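Local atomic coordinates of SusD superfamily protein (Bacteroides thetaiotaomicron VPI-5482, PDB entry 3HDX), a protein that probably binds polysaccharide at the outer membrane of Bacteroides thetaiotaomicron as a SusD homologue involved in carbohydrate metabolism. Residues R77-I82 / G130-V135; A121-V126 / T154-A159; D365-R370 / L387-T392. All coordinates share one frame; numbering follows the deposited sequence. Where two conformers were deposited one is given.

Interaction 1. Residues R77-I82 / G130-V135; sequences RFYAVI and GDVPLV
Tyr79 stands out from helix 76-91 and meets the loop segment 130-135 tip first, its phenol pressed against the backbone around Pro133. CB already points at the loop, and with CG anti to the carbonyl carbon (chi1 -72°) the ring carries on across the gap. At the far end OH donates a hydrogen bond of 2.6 Å to O of Pro133. The acceptor lies at the ring edge, in the ring plane, while OH lies in the plane of the carbonyl group on one of its lone pairs, with a C=O...donor angle of 125°. The bond is short and well aligned. A phenylalanine in place of Tyr79 would remove the phenolic oxygen and would probably cost the buried Pro133 carbonyl this well-directed donor. Carbon crowds the Tyr79 hydroxyl: CD of Pro133 is 3.2 Å from OH of Tyr79, and CB of Val132 is 3.5 Å from that OH. Nearer the body of the ring, CE1 of Tyr79 meets CG2 of Val135 obliquely at 4.2 Å. Ile82, also directed at the loop, brings its CG2, anti to the backbone N, within 3.8 Å of Val135 O, an oxygen whose hydrogen-bond donor is OH of Tyr122. The loop begins at Gly130, the first residue to leave helix 104-129, where the positive phi of 82° would drive a CB into the preceding carbonyl O. Trp75 and Phe144 each form an edge-to-face pair with Tyr79, while Tyr122 and Met125 of helix 104-129 touch both Tyr79 and Ile82. Phe78 and Val81 pack on helix 11-30, and Val132 and Leu134 lean on helix 152-169, so the loop segment bridges helices 76-91 and 152-169.

Interaction 2. Residues A121-V126 / T154-A159; sequences AYFYMV and TVLSYA
Tyr122 of helix 104-129, whose CB points at helix 152-169, has chi1 at -88°, somewhat past the staggered position, and its ring reaches across. Tyr158 answers with CG anti to its backbone N (chi1 170°), and the two rings meet as an offset edge-to-face pair. The edge of Tyr158 is directed at the face of Tyr122, with the planes perpendicular and the centroids 5.8 Å apart; the nearest atoms are the two CE2 carbons, 3.9 Å apart. On Val155, CG1 is anti to the backbone N, and this methyl serves two partners. The Val155 side chain lies across that of Tyr122 at about a right angle, with CG1 3.6 Å from CD1 of the ring and 3.5 Å from CG2 of Val126. The two valine side chains lie side by side, pointing opposite ways. Leu156, its CG anti to the carbonyl carbon, starts along the flank of the helix, with CD1 continuing the extended line and CD2 as the side branch that enters the interface. There CD2 approaches CD1 of Phe123 at 4.0 Å, at the edge of the ring and near its plane, and lies 3.9 Å from CG1 of Val126. Ala159 contributes its small methyl beside CB of Tyr122. The short helical segments run nearly antiparallel, with a signed crossing angle of -153° and axes 9.2 Å apart, consistent with the paired helices of the TPR clan. Phe123 and Leu156 also touch Ile206, so helix 196-209 joins the packing as a third helix. No hydrogen bond crosses between the segments, and Tyr122 sends its hydroxyl to Val135 O instead. Cohesion therefore rests on methyl and ring fit, with a likely modest electrostatic share from the C-H edge of Tyr158 over the Tyr122 face.

Interaction 3. Residues D365-R370 / L387-T392; sequences DITLLR and LNMIRT. With EDO (1,2-ethanediol), chain G.
An antiparallel helical hairpin contains this contact: helices 363-376 and 380-391 follow each other after a very short connection, an arrangement consistent with the TPR clan to which the SusD family belongs. The axes of the two short segments approach to 9.2 Å at a signed crossing angle of -145°. Thr367, Leu368 and Ile390 carry most of the contact. The Ile390 side chain crosses that of Leu368 obliquely, its CG1, anti to the carbonyl carbon, 3.8 Å from CD2 of Leu368. That same CD2 of Leu368 meets CD1 of Leu387 at 3.8 Å, although Leu387 leaves its backbone heading away from helix 363-376 and only its terminal methyl turns back. Thr367 presents carbon: its CG2, anti to the backbone N, lies alongside Ile390, 3.8 Å from CD1. At the exposed margin the extended chain of selenomethionine Met389 brings SE to 4.2 Å from CG2 of Thr367. The hydroxyl of Thr367 turns to Leu363 O and Tyr234 OH, and helix 409-423 packs on Leu368, Leu387 and Ile390. Further along, OG1 of Thr392 donates to Asn388 O at 2.9 Å from above the carbonyl plane, and the backbone N of Thr392 binds the same oxygen, so two donors grip it. Arg391 bends at chi3 and its end leads away from helix 363-376. Its NE bonds Arg397 O, while NH2 donates at 3.0 Å, with an N-H...O angle of 155°, to O1 of an ethanediol also held by Asn306; this molecule probably came from the crystallisation liquor and is no evidence by itself for a sugar site. Between the helices the contact is apolar, mostly methyl and methylene groups with one selenium at the margin, and with no hydrogen bond across it the pairing depends on their fit, the Thr367 hydroxyl being satisfied elsewhere.

Interactions 1 and 2 form one cluster, their centres 8 Å apart, and their segments alternate along the chain: helix 76-91, then helix 104-129, its following loop, and helix 152-169. They touch directly where CE2 of Tyr79 packs 3.3 Å from CE of Met125, so helix 104-129 is shared ground between loop and helix packing. Interaction 3 comes later in the sequence, its centre about 32 Å from that of interaction 1 and about 26 Å from that of interaction 2. The nearest atoms of interactions 2 and 3 remain about 9 Å apart. Antiparallel helix pairing, seen in interactions 2 and 3, thus recurs in separate regions, consistent with the TPR-clan build of the SusD family.

Interaction 1. Residues R77-I82 / G130-V135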
# COMPACT_ATOMS: atom_id res chain seq x y z
N ARG A 77 8.03 10.21 -10.64
CA ARG A 77 8.25 10.10 -9.22
C ARG A 77 8.69 8.71 -8.75
O ARG A 77 9.43 8.59 -7.78
CB ARG A 77 7.03 10.59 -8.43
CG ARG A 77 5.77 9.77 -8.67
CD ARG A 77 4.50 10.50 -8.17
NE ARG A 77 3.29 9.70 -8.34
CZ ARG A 77 2.60 9.57 -9.49
NH1 ARG A 77 3.03 10.13 -10.63
NH2 ARG A 77 1.45 8.87 -9.51
N PHE A 78 8.26 7.68 -9.46
CA PHE A 78 8.74 6.32 -9.18
C PHE A 78 10.19 6.13 -9.61
O PHE A 78 10.97 5.58 -8.85
CB PHE A 78 7.79 5.28 -9.76
CG PHE A 78 6.47 5.27 -9.06
CD1 PHE A 78 6.34 4.50 -7.88
CD2 PHE A 78 5.42 6.07 -9.45
CE1 PHE A 78 5.14 4.50 -7.17
CE2 PHE A 78 4.24 6.08 -8.71
CZ PHE A 78 4.11 5.30 -7.60
N TYR A 79 10.54 6.58 -10.80
CA TYR A 79 11.94 6.53 -11.25
C TYR A 79 12.85 7.39 -10.37
O TYR A 79 14.03 7.06 -10.20
CB TYR A 79 12.11 6.80 -12.75
CG TYR A 79 11.60 5.63 -13.52
CD1 TYR A 79 12.35 4.45 -13.56
CD2 TYR A 79 10.39 5.67 -14.20
CE1 TYR A 79 11.88 3.33 -14.20
CE2 TYR A 79 9.94 4.57 -14.85
CZ TYR A 79 10.69 3.40 -14.86
OH TYR A 79 10.16 2.30 -15.48
N ALA A 80 12.31 8.44 -9.72
CA ALA A 80 13.12 9.21 -8.77
C ALA A 80 13.58 8.32 -7.61
O ALA A 80 14.73 8.43 -7.14
CB ALA A 80 12.38 10.46 -8.26
N VAL A 81 12.69 7.44 -7.14
CA VAL A 81 13.05 6.49 -6.07
C VAL A 81 14.13 5.52 -6.57
O VAL A 81 15.15 5.29 -5.92
CB VAL A 81 11.84 5.67 -5.63
CG1 VAL A 81 12.27 4.56 -4.63
CG2 VAL A 81 10.73 6.56 -5.07
N ILE A 82 13.84 4.90 -7.71
CA ILE A 82 14.70 3.87 -8.31
C ILE A 82 16.12 4.43 -8.54
O ILE A 82 17.10 3.81 -8.17
CB ILE A 82 14.05 3.36 -9.63
CG1 ILE A 82 12.78 2.55 -9.29
CG2 ILE A 82 15.05 2.55 -10.50
CD1 ILE A 82 11.74 2.45 -10.45
N GLY A 130 1.44 -1.56 -15.53
CA GLY A 130 1.76 -2.82 -16.19
C GLY A 130 3.24 -2.81 -16.58
O GLY A 130 4.13 -2.66 -15.75
N ASP A 131 3.52 -2.92 -17.88
CA ASP A 131 4.87 -2.91 -18.37
C ASP A 131 5.50 -1.55 -18.07
O ASP A 131 4.88 -0.51 -18.30
CB ASP A 131 4.93 -3.15 -19.88
CG ASP A 131 4.37 -4.49 -20.33
OD1 ASP A 131 4.12 -5.43 -19.53
OD2 ASP A 131 4.21 -4.61 -21.59
N VAL A 132 6.75 -1.55 -17.60
CA VAL A 132 7.47 -0.30 -17.32
C VAL A 132 8.94 -0.53 -17.66
O VAL A 132 9.42 -1.69 -17.57
CB VAL A 132 7.34 0.18 -15.83
CG1 VAL A 132 5.89 0.46 -15.45
CG2 VAL A 132 7.97 -0.85 -14.89
N PRO A 133 9.68 0.54 -18.06
CA PRO A 133 11.11 0.29 -18.38
C PRO A 133 11.92 -0.21 -17.17
O PRO A 133 11.86 0.39 -16.07
CB PRO A 133 11.63 1.66 -18.85
CG PRO A 133 10.43 2.40 -19.23
CD PRO A 133 9.23 1.87 -18.51
N LEU A 134 12.61 -1.34 -17.36
CA LEU A 134 13.39 -1.92 -16.27
C LEU A 134 14.81 -1.33 -16.28
O LEU A 134 15.65 -1.72 -17.09
CB LEU A 134 13.40 -3.44 -16.36
CG LEU A 134 14.19 -4.15 -15.25
CD1 LEU A 134 13.82 -3.74 -13.82
CD2 LEU A 134 14.07 -5.72 -15.47
N VAL A 135 15.03 -0.35 -15.42
CA VAL A 135 16.30 0.34 -15.24
C VAL A 135 16.97 -0.20 -13.95
O VAL A 135 16.42 -0.07 -12.85
CB VAL A 135 16.10 1.87 -15.18
CG1 VAL A 135 17.47 2.58 -15.00
CG2 VAL A 135 15.34 2.37 -16.45

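Interaction 2. Residues A121-V126 / T154-A159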
# COMPACT_ATOMS: atom_id res chain seq x y z
N ALA A 121 9.06 0.06 -5.23
CA ALA A 121 8.66 1.03 -6.25
C ALA A 121 8.31 0.33 -7.55
O ALA A 121 7.28 0.63 -8.17
CB ALA A 121 9.78 2.11 -6.46
N TYR A 122 9.14 -0.68 -7.94
CA TYR A 122 8.85 -1.44 -9.14
C TYR A 122 7.52 -2.18 -9.06
O TYR A 122 6.74 -2.12 -10.00
CB TYR A 122 10.00 -2.35 -9.55
CG TYR A 122 11.02 -1.67 -10.45
CD1 TYR A 122 10.63 -1.14 -11.68
CD2 TYR A 122 12.36 -1.51 -10.05
CE1 TYR A 122 11.54 -0.49 -12.53
CE2 TYR A 122 13.29 -0.92 -10.92
CZ TYR A 122 12.88 -0.36 -12.13
OH TYR A 122 13.81 0.27 -12.92
N PHE A 123 7.29 -2.90 -7.97
CA PHE A 123 6.01 -3.60 -7.80
C PHE A 123 4.83 -2.63 -7.88
O PHE A 123 3.87 -2.85 -8.59
CB PHE A 123 5.99 -4.32 -6.45
CG PHE A 123 4.61 -4.78 -6.02
CD1 PHE A 123 3.91 -5.66 -6.82
CD2 PHE A 123 4.05 -4.33 -4.84
CE1 PHE A 123 2.65 -6.09 -6.43
CE2 PHE A 123 2.76 -4.78 -4.47
CZ PHE A 123 2.13 -5.69 -5.25
N TYR A 124 4.95 -1.54 -7.13
CA TYR A 124 3.87 -0.56 -7.01
C TYR A 124 3.51 0.03 -8.37
O TYR A 124 2.34 0.15 -8.73
CB TYR A 124 4.26 0.52 -5.97
CG TYR A 124 3.08 1.30 -5.43
CD1 TYR A 124 2.58 2.40 -6.13
CD2 TYR A 124 2.46 0.94 -4.22
CE1 TYR A 124 1.54 3.15 -5.65
CE2 TYR A 124 1.40 1.67 -3.71
CZ TYR A 124 0.94 2.78 -4.45
OH TYR A 124 -0.09 3.51 -3.98
N MSE A 125 4.54 0.35 -9.14
CA MSE A 125 4.33 0.98 -10.44
C MSE A 125 3.82 -0.07 -11.47
O MSE A 125 3.03 0.28 -12.36
CB MSE A 125 5.55 1.78 -10.90
CG MSE A 125 6.67 0.94 -11.42
SE MSE A 125 8.27 1.94 -11.80
CE MSE A 125 7.48 3.25 -13.03
N VAL A 126 4.25 -1.33 -11.35
CA VAL A 126 3.73 -2.41 -12.23
C VAL A 126 2.24 -2.62 -12.03
O VAL A 126 1.49 -2.82 -13.01
CB VAL A 126 4.56 -3.72 -12.09
CG1 VAL A 126 3.77 -4.96 -12.62
CG2 VAL A 126 5.95 -3.52 -12.75
N THR A 154 8.79 -9.71 -16.22
CA THR A 154 10.25 -9.55 -16.09
C THR A 154 10.60 -8.57 -14.96
O THR A 154 11.52 -8.80 -14.18
CB THR A 154 10.85 -9.10 -17.43
OG1 THR A 154 10.47 -10.09 -18.41
CG2 THR A 154 12.35 -8.95 -17.35
N VAL A 155 9.83 -7.48 -14.88
CA VAL A 155 10.05 -6.48 -13.83
C VAL A 155 9.77 -7.11 -12.45
O VAL A 155 10.53 -6.92 -11.49
CB VAL A 155 9.20 -5.22 -14.07
CG1 VAL A 155 9.37 -4.26 -12.94
CG2 VAL A 155 9.52 -4.57 -15.43
N LEU A 156 8.68 -7.86 -12.34
CA LEU A 156 8.35 -8.49 -11.05
C LEU A 156 9.38 -9.55 -10.68
O LEU A 156 9.72 -9.71 -9.50
CB LEU A 156 6.92 -9.04 -11.09
CG LEU A 156 5.85 -7.95 -11.20
CD1 LEU A 156 4.46 -8.60 -11.24
CD2 LEU A 156 5.93 -6.92 -10.06
N SER A 157 9.91 -10.29 -11.66
CA SER A 157 10.97 -11.26 -11.34
C SER A 157 12.23 -10.56 -10.80
O SER A 157 12.87 -11.06 -9.87
CB SER A 157 11.37 -12.10 -12.57
OG SER A 157 10.35 -12.96 -12.96
N TYR A 158 12.55 -9.40 -11.35
CA TYR A 158 13.65 -8.58 -10.83
C TYR A 158 13.33 -8.14 -9.39
O TYR A 158 14.17 -8.33 -8.47
CB TYR A 158 13.89 -7.35 -11.74
CG TYR A 158 14.84 -6.32 -11.19
CD1 TYR A 158 16.21 -6.50 -11.27
CD2 TYR A 158 14.36 -5.18 -10.56
CE1 TYR A 158 17.09 -5.55 -10.81
CE2 TYR A 158 15.21 -4.21 -10.11
CZ TYR A 158 16.59 -4.40 -10.21
OH TYR A 158 17.44 -3.45 -9.74
N ALA A 159 12.12 -7.62 -9.18
CA ALA A 159 11.71 -7.15 -7.84
C ALA A 159 11.78 -8.27 -6.79
O ALA A 159 12.29 -8.06 -5.69
CB ALA A 159 10.39 -6.46 -7.88

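Interaction 3. Residues D365-R370 / L387-T392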
# COMPACT_ATOMS: atom_id res chain seq x y z
N ASP A 365 -4.24 -7.36 6.80
CA ASP A 365 -4.06 -7.51 5.35
C ASP A 365 -3.42 -8.87 5.03
O ASP A 365 -3.95 -9.65 4.24
CB ASP A 365 -3.23 -6.38 4.76
CG ASP A 365 -2.79 -6.66 3.32
OD1 ASP A 365 -3.63 -7.11 2.51
OD2 ASP A 365 -1.58 -6.45 3.02
N ILE A 366 -2.29 -9.14 5.68
CA ILE A 366 -1.53 -10.36 5.43
C ILE A 366 -2.33 -11.62 5.82
O ILE A 366 -2.26 -12.63 5.13
CB ILE A 366 -0.15 -10.31 6.12
CG1 ILE A 366 0.70 -9.13 5.57
CG2 ILE A 366 0.61 -11.63 5.95
CD1 ILE A 366 0.97 -9.11 4.09
N THR A 367 -3.12 -11.53 6.89
CA THR A 367 -3.97 -12.62 7.34
C THR A 367 -5.07 -12.91 6.34
O THR A 367 -5.29 -14.08 5.99
CB THR A 367 -4.50 -12.34 8.75
OG1 THR A 367 -3.36 -12.18 9.62
CG2 THR A 367 -5.46 -13.45 9.26
N LEU A 368 -5.67 -11.85 5.80
CA LEU A 368 -6.72 -12.04 4.76
C LEU A 368 -6.09 -12.52 3.46
O LEU A 368 -6.68 -13.32 2.75
CB LEU A 368 -7.60 -10.78 4.56
CG LEU A 368 -8.47 -10.41 5.76
CD1 LEU A 368 -9.04 -8.96 5.64
CD2 LEU A 368 -9.60 -11.47 5.98
N LEU A 369 -4.86 -12.07 3.17
CA LEU A 369 -4.13 -12.53 1.96
C LEU A 369 -3.89 -14.02 2.07
O LEU A 369 -3.99 -14.75 1.07
CB LEU A 369 -2.82 -11.72 1.78
CG LEU A 369 -2.13 -12.00 0.45
CD1 LEU A 369 -2.96 -11.46 -0.76
CD2 LEU A 369 -0.69 -11.40 0.48
N ARG A 370 -3.47 -14.45 3.25
CA ARG A 370 -3.27 -15.88 3.49
C ARG A 370 -4.56 -16.68 3.23
O ARG A 370 -4.49 -17.75 2.63
CB ARG A 370 -2.72 -16.14 4.90
CG ARG A 370 -2.24 -17.55 5.05
CD ARG A 370 -1.72 -17.77 6.41
NE ARG A 370 -1.10 -19.07 6.55
CZ ARG A 370 -0.49 -19.45 7.67
NH1 ARG A 370 -0.37 -18.61 8.72
NH2 ARG A 370 0.07 -20.65 7.70
N LEU A 387 -9.75 -15.98 8.15
CA LEU A 387 -10.88 -15.07 8.00
C LEU A 387 -11.49 -14.77 9.38
O LEU A 387 -11.75 -13.60 9.71
CB LEU A 387 -11.95 -15.68 7.09
CG LEU A 387 -13.21 -14.82 6.88
CD1 LEU A 387 -12.89 -13.39 6.36
CD2 LEU A 387 -14.23 -15.52 5.97
N ASN A 388 -11.73 -15.82 10.16
CA ASN A 388 -12.31 -15.65 11.49
C ASN A 388 -11.49 -14.79 12.44
O ASN A 388 -12.07 -14.10 13.29
CB ASN A 388 -12.67 -16.99 12.15
CG ASN A 388 -13.94 -17.60 11.58
OD1 ASN A 388 -14.83 -16.88 11.09
ND2 ASN A 388 -14.07 -18.92 11.67
N MSE A 389 -10.16 -14.82 12.32
CA MSE A 389 -9.30 -13.98 13.15
C MSE A 389 -9.65 -12.51 13.02
O MSE A 389 -9.67 -11.75 14.02
CB MSE A 389 -7.83 -14.19 12.85
CG MSE A 389 -7.30 -15.50 13.24
SE MSE A 389 -5.45 -15.72 12.79
CE MSE A 389 -5.39 -17.64 13.11
N ILE A 390 -9.93 -12.09 11.78
CA ILE A 390 -10.29 -10.71 11.51
C ILE A 390 -11.73 -10.45 11.97
O ILE A 390 -11.99 -9.47 12.70
CB ILE A 390 -10.10 -10.38 10.03
CG1 ILE A 390 -8.64 -10.78 9.55
CG2 ILE A 390 -10.59 -8.91 9.81
CD1 ILE A 390 -7.50 -10.41 10.39
N ARG A 391 -12.67 -11.33 11.56
CA ARG A 391 -14.09 -11.16 11.92
C ARG A 391 -14.32 -10.99 13.42
O ARG A 391 -14.99 -10.03 13.85
CB ARG A 391 -14.89 -12.34 11.44
CG ARG A 391 -15.07 -12.40 9.92
CD ARG A 391 -15.84 -13.67 9.55
NE ARG A 391 -17.15 -13.70 10.19
CZ ARG A 391 -18.26 -13.16 9.68
NH1 ARG A 391 -18.28 -12.54 8.48
NH2 ARG A 391 -19.39 -13.22 10.40
N THR A 392 -13.70 -11.88 14.20
CA THR A 392 -13.92 -11.89 15.65
C THR A 392 -13.24 -10.73 16.39
O THR A 392 -13.49 -10.58 17.61
CB THR A 392 -13.55 -13.24 16.29
OG1 THR A 392 -12.16 -13.47 16.12
CG2 THR A 392 -14.37 -14.38 15.64
C1 EDO G . -22.57 -12.31 9.19
O1 EDO G . -21.70 -11.33 9.81
C2 EDO G . -24.01 -12.17 9.64
O2 EDO G . -24.53 -10.87 9.30